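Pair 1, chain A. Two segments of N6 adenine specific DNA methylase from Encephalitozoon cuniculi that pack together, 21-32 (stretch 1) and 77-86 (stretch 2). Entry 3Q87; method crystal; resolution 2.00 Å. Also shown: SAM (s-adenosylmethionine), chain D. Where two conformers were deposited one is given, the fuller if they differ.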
# COMPACT_ATOMS: atom_id res chain seq x y z
N GLY A 21 18.51 5.24 -0.46
CA GLY A 21 18.65 4.42 0.73
C GLY A 21 17.46 4.46 1.69
O GLY A 21 17.64 4.53 2.90
N LEU A 22 16.24 4.40 1.15
CA LEU A 22 15.03 4.32 1.98
C LEU A 22 15.14 3.18 2.98
O LEU A 22 15.41 2.05 2.62
CB LEU A 22 13.78 4.10 1.12
CG LEU A 22 13.28 5.30 0.34
CD1 LEU A 22 11.95 4.95 -0.33
CD2 LEU A 22 13.13 6.53 1.24
N GLU A 23 14.88 3.49 4.24
CA GLU A 23 15.07 2.50 5.30
C GLU A 23 14.14 2.76 6.47
O GLU A 23 13.90 3.91 6.83
CB GLU A 23 16.52 2.57 5.76
CG GLU A 23 16.82 1.83 7.04
CD GLU A 23 18.28 1.94 7.42
OE1 GLU A 23 18.85 3.04 7.22
OE2 GLU A 23 18.85 0.94 7.91
N MET A 24 13.61 1.69 7.07
CA MET A 24 12.76 1.82 8.25
C MET A 24 11.49 2.62 8.00
O MET A 24 11.01 3.31 8.90
CB MET A 24 13.54 2.47 9.40
CG MET A 24 14.67 1.64 9.95
SD MET A 24 14.14 -0.04 10.30
CE MET A 24 15.01 -0.92 9.00
N LYS A 25 10.96 2.56 6.79
CA LYS A 25 9.71 3.25 6.51
C LYS A 25 8.57 2.28 6.30
O LYS A 25 8.79 1.07 6.13
CB LYS A 25 9.87 4.15 5.29
CG LYS A 25 11.00 5.17 5.43
CD LYS A 25 10.72 6.15 6.55
CE LYS A 25 11.84 7.17 6.71
NZ LYS A 25 12.97 6.59 7.49
N ILE A 26 7.34 2.80 6.33
CA ILE A 26 6.21 2.06 5.79
C ILE A 26 5.99 2.61 4.39
O ILE A 26 5.71 3.79 4.22
CB ILE A 26 4.93 2.22 6.64
CG1 ILE A 26 5.14 1.61 8.03
CG2 ILE A 26 3.74 1.51 5.97
CD1 ILE A 26 3.92 1.83 8.97
N VAL A 27 6.16 1.77 3.38
CA VAL A 27 6.18 2.24 1.99
C VAL A 27 5.06 1.59 1.22
O VAL A 27 4.82 0.38 1.31
CB VAL A 27 7.51 1.89 1.27
CG1 VAL A 27 7.50 2.42 -0.17
CG2 VAL A 27 8.68 2.44 2.05
N LEU A 28 4.35 2.41 0.46
CA LEU A 28 3.30 1.91 -0.41
C LEU A 28 3.88 1.82 -1.81
O LEU A 28 4.23 2.85 -2.39
CB LEU A 28 2.11 2.86 -0.40
CG LEU A 28 0.87 2.38 -1.17
CD1 LEU A 28 0.13 1.30 -0.39
CD2 LEU A 28 -0.06 3.54 -1.47
N ASP A 29 4.00 0.59 -2.32
CA ASP A 29 4.40 0.37 -3.72
C ASP A 29 3.11 0.36 -4.54
O ASP A 29 2.43 -0.66 -4.65
CB ASP A 29 5.14 -0.96 -3.87
CG ASP A 29 5.48 -1.29 -5.33
OD1 ASP A 29 5.35 -0.40 -6.21
OD2 ASP A 29 5.89 -2.45 -5.59
N LEU A 30 2.76 1.51 -5.10
CA LEU A 30 1.52 1.69 -5.82
C LEU A 30 1.70 1.25 -7.28
O LEU A 30 2.65 1.67 -7.92
CB LEU A 30 1.14 3.17 -5.76
CG LEU A 30 -0.19 3.65 -6.32
CD1 LEU A 30 -1.32 2.96 -5.59
CD2 LEU A 30 -0.31 5.17 -6.16
N GLY A 31 0.79 0.43 -7.80
CA GLY A 31 0.97 -0.14 -9.13
C GLY A 31 2.14 -1.12 -9.09
O GLY A 31 3.06 -1.07 -9.91
N THR A 32 2.09 -2.03 -8.13
CA THR A 32 3.20 -2.94 -7.88
C THR A 32 3.40 -3.92 -9.01
O THR A 32 4.49 -4.44 -9.18
CB THR A 32 2.97 -3.74 -6.57
OG1 THR A 32 4.08 -4.61 -6.34
CG2 THR A 32 1.70 -4.56 -6.65
N GLU A 77 -2.34 8.45 6.38
CA GLU A 77 -1.71 8.83 7.63
C GLU A 77 -0.79 7.73 8.14
O GLU A 77 0.13 7.98 8.91
CB GLU A 77 -2.76 9.14 8.70
CG GLU A 77 -3.60 10.38 8.41
CD GLU A 77 -4.52 10.75 9.58
OE1 GLU A 77 -5.76 10.63 9.43
OE2 GLU A 77 -4.01 11.15 10.65
N SER A 78 -1.03 6.51 7.69
CA SER A 78 -0.24 5.39 8.19
C SER A 78 0.95 5.07 7.30
O SER A 78 1.77 4.23 7.64
CB SER A 78 -1.14 4.17 8.36
OG SER A 78 -2.09 4.41 9.38
N VAL A 79 1.07 5.77 6.19
CA VAL A 79 2.13 5.50 5.22
C VAL A 79 3.17 6.62 5.22
O VAL A 79 2.81 7.80 5.17
CB VAL A 79 1.56 5.33 3.80
CG1 VAL A 79 2.68 5.18 2.75
CG2 VAL A 79 0.60 4.15 3.78
N ASP A 80 4.44 6.24 5.26
CA ASP A 80 5.53 7.23 5.15
C ASP A 80 5.84 7.66 3.71
O ASP A 80 6.03 8.84 3.44
CB ASP A 80 6.82 6.68 5.75
CG ASP A 80 6.70 6.38 7.22
OD1 ASP A 80 6.34 7.29 8.01
OD2 ASP A 80 7.00 5.22 7.59
N VAL A 81 5.94 6.69 2.81
CA VAL A 81 6.36 6.94 1.44
C VAL A 81 5.48 6.19 0.45
O VAL A 81 5.09 5.04 0.69
CB VAL A 81 7.82 6.45 1.21
CG1 VAL A 81 8.24 6.59 -0.27
CG2 VAL A 81 8.78 7.18 2.13
N VAL A 82 5.20 6.85 -0.67
CA VAL A 82 4.54 6.22 -1.80
C VAL A 82 5.48 6.20 -3.01
O VAL A 82 6.08 7.21 -3.35
CB VAL A 82 3.25 6.98 -2.17
CG1 VAL A 82 2.67 6.45 -3.48
CG2 VAL A 82 2.21 6.89 -1.04
N VAL A 83 5.61 5.04 -3.65
CA VAL A 83 6.39 4.90 -4.87
C VAL A 83 5.44 4.47 -5.97
O VAL A 83 4.65 3.54 -5.79
CB VAL A 83 7.47 3.80 -4.72
CG1 VAL A 83 8.25 3.65 -6.02
CG2 VAL A 83 8.40 4.11 -3.54
N PHE A 84 5.53 5.11 -7.13
CA PHE A 84 4.54 4.90 -8.19
C PHE A 84 5.15 5.01 -9.58
O PHE A 84 5.50 6.09 -10.02
CB PHE A 84 3.41 5.92 -8.05
CG PHE A 84 2.20 5.63 -8.88
CD1 PHE A 84 1.96 4.36 -9.38
CD2 PHE A 84 1.25 6.62 -9.12
CE1 PHE A 84 0.82 4.09 -10.12
CE2 PHE A 84 0.11 6.36 -9.86
CZ PHE A 84 -0.11 5.10 -10.36
N ASN A 85 5.28 3.88 -10.27
CA ASN A 85 5.48 3.91 -11.71
C ASN A 85 4.09 3.80 -12.33
O ASN A 85 3.51 2.72 -12.34
CB ASN A 85 6.40 2.78 -12.16
CG ASN A 85 6.71 2.83 -13.65
OD1 ASN A 85 6.32 3.76 -14.35
ND2 ASN A 85 7.41 1.82 -14.14
N PRO A 86 3.53 4.92 -12.80
CA PRO A 86 2.11 4.97 -13.17
C PRO A 86 1.86 4.57 -14.62
O PRO A 86 2.81 4.51 -15.40
CB PRO A 86 1.77 6.44 -12.97
CG PRO A 86 3.03 7.16 -13.35
CD PRO A 86 4.19 6.23 -13.00
N SAM D . 5.66 -1.18 -10.63
CA SAM D . 5.74 -1.88 -11.92
C SAM D . 7.09 -1.56 -12.58
O SAM D . 7.58 -2.30 -13.43
OXT SAM D . 7.72 -0.55 -12.27
CB SAM D . 4.53 -1.62 -12.86
CG SAM D . 4.29 -0.24 -13.53
SD SAM D . 2.98 -0.11 -14.82
CE SAM D . 3.62 1.17 -15.91
C5' SAM D . 1.65 0.79 -13.98
C4' SAM D . 0.95 -0.14 -13.01
O4' SAM D . -0.13 0.54 -12.39
C3' SAM D . 0.36 -1.37 -13.69
O3' SAM D . 0.73 -2.51 -12.95
C2' SAM D . -1.14 -1.17 -13.62
O2' SAM D . -1.87 -2.37 -13.47
C1' SAM D . -1.26 -0.31 -12.39
N9 SAM D . -2.43 0.56 -12.39
C8 SAM D . -3.09 1.12 -13.45
N7 SAM D . -4.11 1.86 -12.96
C5 SAM D . -4.08 1.77 -11.59
C6 SAM D . -4.86 2.31 -10.58
N6 SAM D . -5.87 3.10 -10.89
N1 SAM D . -4.57 2.02 -9.26
C2 SAM D . -3.51 1.20 -8.92
N3 SAM D . -2.73 0.66 -9.93
C4 SAM D . -3.02 0.94 -11.23
O HOH W 1 5.13 1.48 -8.93

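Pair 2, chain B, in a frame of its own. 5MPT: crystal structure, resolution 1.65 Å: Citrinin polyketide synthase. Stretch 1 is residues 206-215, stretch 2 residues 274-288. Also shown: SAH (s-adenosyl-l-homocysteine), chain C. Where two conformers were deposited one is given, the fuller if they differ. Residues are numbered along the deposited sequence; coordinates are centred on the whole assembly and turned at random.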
# COMPACT_ATOMS: atom_id res chain seq x y z
N GLU B 206 -8.16 -28.34 15.78
CA GLU B 206 -7.42 -27.24 16.36
C GLU B 206 -7.38 -26.06 15.39
O GLU B 206 -7.33 -26.26 14.17
CB GLU B 206 -6.00 -27.66 16.66
CG GLU B 206 -5.92 -28.71 17.76
CD GLU B 206 -4.55 -29.33 17.86
OE1 GLU B 206 -4.00 -29.76 16.82
OE2 GLU B 206 -4.02 -29.40 18.98
N PRO B 207 -7.33 -24.84 15.90
CA PRO B 207 -7.48 -23.66 15.04
C PRO B 207 -6.20 -23.26 14.34
O PRO B 207 -5.08 -23.41 14.85
CB PRO B 207 -7.91 -22.57 16.01
CG PRO B 207 -7.25 -22.96 17.30
CD PRO B 207 -7.22 -24.46 17.32
N LEU B 208 -6.42 -22.75 13.14
CA LEU B 208 -5.42 -21.97 12.42
C LEU B 208 -5.45 -20.56 13.00
O LEU B 208 -6.52 -19.94 13.10
CB LEU B 208 -5.75 -21.98 10.93
CG LEU B 208 -4.70 -21.46 9.96
CD1 LEU B 208 -3.47 -22.31 10.05
CD2 LEU B 208 -5.28 -21.50 8.51
N ARG B 209 -4.31 -20.10 13.46
CA ARG B 209 -4.20 -18.80 14.10
C ARG B 209 -3.59 -17.83 13.11
O ARG B 209 -2.44 -17.99 12.68
CB ARG B 209 -3.39 -18.90 15.39
CG ARG B 209 -4.02 -19.90 16.36
CD ARG B 209 -3.34 -19.96 17.73
NE ARG B 209 -4.26 -20.56 18.71
CZ ARG B 209 -4.03 -21.65 19.43
NH1 ARG B 209 -2.87 -22.30 19.33
NH2 ARG B 209 -4.97 -22.08 20.27
N ILE B 210 -4.38 -16.83 12.75
CA ILE B 210 -4.03 -15.82 11.75
C ILE B 210 -4.09 -14.47 12.42
O ILE B 210 -5.09 -14.14 13.07
CB ILE B 210 -4.99 -15.86 10.54
CG1 ILE B 210 -5.05 -17.26 9.96
CG2 ILE B 210 -4.57 -14.79 9.52
CD1 ILE B 210 -6.06 -17.41 8.78
N LEU B 211 -3.04 -13.68 12.26
CA LEU B 211 -3.00 -12.33 12.81
C LEU B 211 -2.73 -11.35 11.68
O LEU B 211 -1.75 -11.50 10.94
CB LEU B 211 -1.93 -12.20 13.89
CG LEU B 211 -1.91 -10.87 14.67
CD1 LEU B 211 -1.58 -11.15 16.15
CD2 LEU B 211 -0.91 -9.93 14.05
N GLU B 212 -3.58 -10.35 11.56
CA GLU B 212 -3.42 -9.32 10.55
C GLU B 212 -2.88 -8.06 11.21
O GLU B 212 -3.48 -7.54 12.15
CB GLU B 212 -4.73 -9.04 9.82
CG GLU B 212 -4.56 -8.00 8.73
CD GLU B 212 -5.82 -7.66 7.99
OE1 GLU B 212 -6.90 -8.17 8.35
OE2 GLU B 212 -5.71 -6.83 7.06
N MET B 213 -1.74 -7.60 10.72
CA MET B 213 -1.18 -6.34 11.16
C MET B 213 -1.57 -5.23 10.20
O MET B 213 -1.81 -5.46 9.02
CB MET B 213 0.34 -6.43 11.26
CG MET B 213 0.75 -7.50 12.26
SD MET B 213 2.52 -7.54 12.51
CE MET B 213 2.61 -8.03 14.22
N GLY B 214 -1.65 -4.03 10.76
CA GLY B 214 -1.98 -2.86 9.94
C GLY B 214 -3.28 -3.04 9.18
O GLY B 214 -3.42 -2.56 8.04
N ALA B 215 -4.25 -3.70 9.80
CA ALA B 215 -5.47 -4.06 9.09
C ALA B 215 -6.28 -2.83 8.71
O ALA B 215 -7.07 -2.87 7.76
CB ALA B 215 -6.31 -5.00 9.95
N GLN B 274 2.47 -13.30 25.39
CA GLN B 274 1.28 -13.94 24.85
C GLN B 274 1.31 -14.02 23.33
O GLN B 274 0.69 -14.92 22.76
CB GLN B 274 0.02 -13.20 25.30
CG GLN B 274 -0.19 -13.15 26.78
CD GLN B 274 -1.43 -12.37 27.16
OE1 GLN B 274 -2.09 -11.78 26.30
NE2 GLN B 274 -1.76 -12.37 28.44
N LEU B 275 2.04 -13.13 22.65
CA LEU B 275 2.09 -13.18 21.18
C LEU B 275 3.21 -14.07 20.66
O LEU B 275 3.14 -14.53 19.52
CB LEU B 275 2.28 -11.77 20.60
CG LEU B 275 1.16 -10.74 20.83
CD1 LEU B 275 1.57 -9.33 20.38
CD2 LEU B 275 -0.11 -11.16 20.13
N VAL B 276 4.21 -14.38 21.50
CA VAL B 276 5.42 -15.06 21.03
C VAL B 276 5.06 -16.45 20.52
O VAL B 276 4.37 -17.24 21.19
CB VAL B 276 6.46 -15.11 22.17
CG1 VAL B 276 7.62 -16.06 21.87
CG2 VAL B 276 7.04 -13.71 22.42
N HIS B 277 5.50 -16.75 19.29
CA HIS B 277 5.35 -18.09 18.71
C HIS B 277 3.89 -18.55 18.76
O HIS B 277 3.60 -19.70 19.09
CB HIS B 277 6.23 -19.11 19.44
CG HIS B 277 7.70 -18.88 19.32
ND1 HIS B 277 8.28 -18.12 18.32
CD2 HIS B 277 8.73 -19.32 20.10
CE1 HIS B 277 9.59 -18.11 18.48
NE2 HIS B 277 9.89 -18.84 19.54
N SER B 278 2.97 -17.64 18.46
CA SER B 278 1.56 -17.93 18.63
C SER B 278 0.82 -18.11 17.33
O SER B 278 -0.18 -18.84 17.30
CB SER B 278 0.87 -16.82 19.43
OG SER B 278 0.97 -15.58 18.77
N GLN B 279 1.28 -17.49 16.24
CA GLN B 279 0.50 -17.43 15.02
C GLN B 279 1.06 -18.31 13.89
O GLN B 279 2.28 -18.39 13.70
CB GLN B 279 0.45 -15.98 14.51
CG GLN B 279 -0.05 -14.98 15.47
CD GLN B 279 -1.45 -15.26 15.98
OE1 GLN B 279 -2.40 -15.44 15.24
NE2 GLN B 279 -1.57 -15.30 17.30
N HIS B 280 0.15 -18.95 13.14
CA HIS B 280 0.51 -19.66 11.91
C HIS B 280 0.80 -18.72 10.76
O HIS B 280 1.72 -18.97 9.97
CB HIS B 280 -0.62 -20.60 11.47
CG HIS B 280 -0.86 -21.73 12.41
ND1 HIS B 280 -1.78 -21.65 13.44
CD2 HIS B 280 -0.32 -22.96 12.48
CE1 HIS B 280 -1.79 -22.79 14.10
NE2 HIS B 280 -0.90 -23.59 13.55
N ILE B 281 0.04 -17.64 10.67
CA ILE B 281 0.04 -16.73 9.53
C ILE B 281 -0.04 -15.31 10.03
O ILE B 281 -0.92 -14.97 10.83
CB ILE B 281 -1.15 -17.02 8.59
CG1 ILE B 281 -1.15 -18.47 8.18
CG2 ILE B 281 -1.12 -16.10 7.40
CD1 ILE B 281 -2.40 -18.84 7.38
N ILE B 282 0.86 -14.46 9.55
CA ILE B 282 0.72 -13.03 9.70
C ILE B 282 0.49 -12.42 8.32
O ILE B 282 1.30 -12.61 7.40
CB ILE B 282 1.92 -12.39 10.40
CG1 ILE B 282 1.88 -12.87 11.85
CG2 ILE B 282 1.86 -10.84 10.34
CD1 ILE B 282 3.07 -12.53 12.63
N LEU B 283 -0.64 -11.76 8.19
CA LEU B 283 -1.03 -10.97 7.03
C LEU B 283 -0.68 -9.51 7.28
O LEU B 283 -0.91 -9.02 8.38
CB LEU B 283 -2.53 -11.11 6.79
CG LEU B 283 -3.05 -12.51 6.45
CD1 LEU B 283 -4.54 -12.47 6.15
CD2 LEU B 283 -2.28 -13.13 5.31
N ALA B 284 -0.15 -8.80 6.26
CA ALA B 284 0.29 -7.41 6.46
C ALA B 284 0.26 -6.73 5.10
O ALA B 284 1.18 -6.90 4.29
CB ALA B 284 1.68 -7.36 7.09
N THR B 285 -0.77 -5.93 4.87
CA THR B 285 -0.98 -5.27 3.59
C THR B 285 -0.59 -3.81 3.73
O THR B 285 -1.29 -3.04 4.38
CB THR B 285 -2.44 -5.40 3.15
OG1 THR B 285 -2.72 -6.79 2.95
CG2 THR B 285 -2.74 -4.56 1.90
N ASN B 286 0.56 -3.47 3.11
CA ASN B 286 1.05 -2.10 2.93
C ASN B 286 1.12 -1.33 4.23
O ASN B 286 0.85 -0.12 4.30
CB ASN B 286 0.23 -1.39 1.86
CG ASN B 286 0.75 -1.73 0.49
OD1 ASN B 286 1.97 -1.68 0.25
ND2 ASN B 286 -0.13 -2.15 -0.40
N CYS B 287 1.56 -2.01 5.26
CA CYS B 287 1.79 -1.39 6.55
C CYS B 287 3.22 -1.54 7.03
O CYS B 287 3.73 -0.62 7.70
CB CYS B 287 0.84 -1.97 7.61
SG CYS B 287 1.01 -3.78 7.77
N VAL B 288 3.91 -2.63 6.71
CA VAL B 288 5.24 -2.81 7.27
C VAL B 288 6.22 -1.77 6.68
O VAL B 288 7.13 -1.30 7.36
CB VAL B 288 5.72 -4.26 7.08
CG1 VAL B 288 7.17 -4.43 7.54
CG2 VAL B 288 4.81 -5.25 7.86
N SAH C . -4.05 -2.62 5.35
CA SAH C . -4.54 -1.22 5.21
CB SAH C . -4.01 -0.40 4.04
CG SAH C . -2.59 0.10 4.21
SD SAH C . -2.67 1.61 5.23
C SAH C . -6.09 -1.28 5.08
O SAH C . -6.66 -0.18 5.52
OXT SAH C . -6.70 -2.21 4.59
C5' SAH C . -1.39 1.31 6.48
C4' SAH C . -2.05 0.84 7.76
O4' SAH C . -0.96 0.50 8.65
C3' SAH C . -2.90 1.89 8.49
O3' SAH C . -4.09 1.24 8.92
C2' SAH C . -2.01 2.32 9.67
O2' SAH C . -2.77 2.67 10.83
C1' SAH C . -1.23 1.03 9.92
N9 SAH C . 0.05 1.19 10.61
C8 SAH C . 0.99 2.17 10.44
N7 SAH C . 2.02 2.07 11.24
C5 SAH C . 1.73 0.95 12.01
C6 SAH C . 2.43 0.30 13.05
N6 SAH C . 3.59 0.73 13.56
N1 SAH C . 1.86 -0.80 13.59
C2 SAH C . 0.69 -1.22 13.11
N3 SAH C . -0.06 -0.71 12.13
C4 SAH C . 0.52 0.39 11.62
O HOH W 2 -0.01 -21.31 18.37
O HOH W 3 -4.89 -15.21 15.91
O HOH W 4 -3.14 -5.50 6.56

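Two parallel strand pairs, each ending at a bound cofactor, superpose with an RMSD of 0.6 Å over 14 central residues. In pair 1, strand 26-30 of the methylase runs beside strand 81-84; in pair 2, a strand beginning at Leu B208 runs beside one ending at Thr B285. The axes approach to 4.6 Å in both, with N-to-C directions 21° apart.

The backbone ladder is the same. Leu A28 N donates to Val A81 O (2.7 Å) and Val A83 N to Leu A28 O (2.9 Å); the matched bonds run from Leu B211 N to Ile B281 O (2.9 Å) and from Leu B283 N to Leu B211 O (3.0 Å). Next come Leu A30 N to Val A83 O and Met B213 N to Leu B283 O, both 2.9 Å.

At the start of the ladder, Asp A80 and His B280 coincide, and each points its side chain toward the opposing strand and accepts a hydrogen bond from a backbone amide: Asp A80 OD2 from Ile A26 N at 2.7 Å, His B280 ND1 from Arg B209 N at 3.0 Å. The carbonyl then answers: Ile A26 O accepts from Asp A80 N (2.9 Å) and Val A81 N (3.2 Å), as Arg B209 O does from His B280 N (2.8 Å) and Ile B281 N (3.2 Å). A carboxylate and an imidazole thus close the same gap, but the ring also offers a face, over which Leu B208 CD1 lies 3.9 Å from the centroid of His B280. Lys A25, matched to Leu B208, instead leads its side-chain end away, and its NZ bonds Glu A23 O at 2.9 Å.

On the face carrying Val A27, Val A81 and Val A83, Val A27 CG1 meets Val A83 CG2 at 3.9 Å. Ile B210, Ile B281 and Leu B283 replace these valines with longer chains: Ile B210 CG1 lies 4.0 Å from Ile B281 CD1, and Ile B210 CG2 4.1 Å from Leu B283 CD1. Asp A29 and Glu B212 place an acid on this same face.

On the other face, Leu A28 matches Leu B211 and Val A82 matches Ile B282. Leu A28 CB packs on Val A79 CG1 at 4.0 Å; at the position of Val A79, Gln B279 brings a polar end, with OE1 3.5 Å from Leu B211 CB. A water lies 2.6 Å from Gln B279 OE1 and 3.0 Å from Ile B210 O, bridging the side chain and the strand. Farther along, Leu A30 CD2 sits over the Phe A84 ring, 3.7 Å from its centroid. Ala B284 replaces that ring with a methyl, and Met B213, in place of Leu A30, reaches Ile B282 CG2 with its SD at 4.0 Å.

Gly A31 and Gly B214 match, both with positive phi, and their O atoms accept from the cofactor amines: SAM N at 2.7 Å from Gly A31 O, SAH N at 2.8 Å from Gly B214 O. A CB on Gly A31 would clash with SAM O4', one on Gly B214 with Cys B287 CB.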